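Local coordinates for glycoside hydrolase (Streptococcus pneumoniae serotype 4, PDB 6ORH) that releases alpha-linked L-fucose from host-derived carbohydrate antigens as a family 29 alpha-L-fucosidase, at the interface of chains A and B. Coordinates in Å, arbitrary orientation; residue numbers count along the deposited sequence, not the author numbering. Chains: chain A/B, Glycoside hydrolase.

The interface of chains A and B. Residues chain A 392-393, 409-411; chain B 237, 239, 242-243.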
loop_
_atom_site.group_PDB
_atom_site.type_symbol
_atom_site.label_atom_id
_atom_site.label_comp_id
_atom_site.label_asym_id
_atom_site.label_seq_id
_atom_site.Cartn_x
_atom_site.Cartn_y
_atom_site.Cartn_z
ATOM N N ALA A 392 4.009 -13.469 -9.252
ATOM C CA ALA A 392 2.791 -13.002 -8.610
ATOM C C ALA A 392 2.929 -12.876 -7.096
ATOM O O ALA A 392 2.055 -12.277 -6.446
ATOM C CB ALA A 392 1.650 -13.941 -8.983
ATOM N N ALA A 393 3.988 -13.472 -6.499
ATOM C CA ALA A 393 4.201 -13.297 -5.065
ATOM C C ALA A 393 5.642 -13.629 -4.716
ATOM O O ALA A 393 6.188 -14.607 -5.230
ATOM C CB ALA A 393 3.289 -14.193 -4.246
ATOM N N SER A 409 7.621 -8.087 1.761
ATOM C CA SER A 409 6.992 -8.988 0.810
ATOM C C SER A 409 6.262 -8.158 -0.234
ATOM O O SER A 409 6.006 -6.963 -0.041
ATOM C CB SER A 409 6.015 -9.947 1.477
ATOM O OG SER A 409 4.893 -9.248 1.999
ATOM N N GLY A 410 5.873 -8.849 -1.301
ATOM C CA GLY A 410 5.140 -8.187 -2.368
ATOM C C GLY A 410 4.393 -9.178 -3.242
ATOM O O GLY A 410 4.423 -10.404 -3.035
ATOM N N HIS A 411 3.684 -8.619 -4.222
ATOM C CA HIS A 411 3.049 -9.428 -5.241
ATOM C C HIS A 411 3.943 -9.504 -6.479
ATOM O O HIS A 411 4.690 -10.479 -6.655
ATOM C CB HIS A 411 1.667 -8.832 -5.592
ATOM C CG HIS A 411 0.668 -8.898 -4.493
ATOM N ND1 HIS A 411 -0.405 -9.772 -4.523
ATOM C CD2 HIS A 411 0.546 -8.183 -3.361
ATOM C CE1 HIS A 411 -1.137 -9.588 -3.435
ATOM N NE2 HIS A 411 -0.575 -8.629 -2.708
ATOM N N GLU B 237 0.224 -19.031 2.134
ATOM C CA GLU B 237 0.882 -17.933 1.437
ATOM C C GLU B 237 0.744 -16.645 2.249
ATOM O O GLU B 237 -0.327 -16.296 2.742
ATOM C CB GLU B 237 0.237 -17.615 0.089
ATOM C CG GLU B 237 0.756 -18.429 -1.061
ATOM C CD GLU B 237 2.173 -18.023 -1.434
ATOM O OE1 GLU B 237 3.080 -18.695 -0.861
ATOM O OE2 GLU B 237 2.375 -17.021 -2.254
ATOM N N ASN B 239 0.568 -13.597 1.172
ATOM C CA ASN B 239 -0.424 -12.673 0.616
ATOM C C ASN B 239 -1.854 -13.111 0.932
ATOM O O ASN B 239 -2.750 -12.269 1.022
ATOM C CB ASN B 239 -0.244 -12.501 -0.899
ATOM C CG ASN B 239 1.004 -11.706 -1.224
ATOM O OD1 ASN B 239 1.530 -11.037 -0.349
ATOM N ND2 ASN B 239 1.439 -11.721 -2.471
ATOM N N GLN B 242 -2.471 -11.886 4.335
ATOM C CA GLN B 242 -2.445 -10.439 4.376
ATOM C C GLN B 242 -3.711 -9.823 3.782
ATOM O O GLN B 242 -4.134 -8.749 4.208
ATOM C CB GLN B 242 -1.243 -9.978 3.552
ATOM C CG GLN B 242 -1.072 -8.464 3.450
ATOM C CD GLN B 242 0.270 -8.192 2.819
ATOM O OE1 GLN B 242 1.322 -8.297 3.470
ATOM N NE2 GLN B 242 0.268 -7.892 1.524
ATOM N N HIS B 243 -4.347 -10.531 2.838
ATOM C CA HIS B 243 -5.515 -9.989 2.154
ATOM C C HIS B 243 -6.779 -10.790 2.458
ATOM O O HIS B 243 -7.869 -10.330 2.114
ATOM C CB HIS B 243 -5.308 -9.976 0.633
ATOM C CG HIS B 243 -4.208 -9.061 0.220
ATOM N ND1 HIS B 243 -4.390 -7.686 0.082
ATOM C CD2 HIS B 243 -2.923 -9.325 -0.120
ATOM C CE1 HIS B 243 -3.243 -7.130 -0.307
ATOM N NE2 HIS B 243 -2.340 -8.130 -0.437
HETATM O O HOH W 1 2.800 -8.630 -0.006
HETATM O O HOH W 2 3.579 -6.770 3.115
HETATM O O HOH W 3 3.312 -10.125 4.080
#
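A:Gly410, fully extended at the end of strand 403-410, and A:His411 just after it meet B:Asn239 and B:His243 of the short helix 238-243. The backbone carbonyl O of A:Gly410 accepts a weak hydrogen bond from the amide ND2 of B:Asn239, at 3.3 Å. The same amide lies over one face of the A:His411 imidazole. Its ND2 sits above the ring centre, and the two planes are 16° apart. A:His411 has CG anti to its carbonyl carbon (chi1 -67°), which points the ring at chain B. Its tip meets the tip of B:His243. NE2 of A:His411 and NE2 of B:His243 are 2.9 Å apart and hydrogen bonded; the coordinates do not show which nitrogen carries the shared proton. The ring planes are 58° apart, edge to face. One ring nitrogen must give the proton and the other take it, so the pair probably does not hold two fully protonated rings. The stacked amide and this bond together should limit rotation of A:His411.

Beside the rings the contact is wet. Three waters bind the hydroxyl OG of A:Ser409. Waters 2 and 3 each bridge it to the carbonyl OE1 of B:Gln242. Water 1 instead reaches OD1 of B:Asn239 and NE2 of B:Gln242. B:Gln242 has CG anti to its backbone N and is extended beyond CG, which carries its amide to the waters. The patch belongs to a two-fold symmetric interface of the deposited dimer, which may or may not form in solution. This patch sets the F5/8 type C region of chain A against the alpha-L-fucosidase region of chain B, and the two-fold repeats it with the chains exchanged. At its margin, the methyl CB of A:Ala393 lies 3.6 Å from the carboxylate OE2 of B:Glu237.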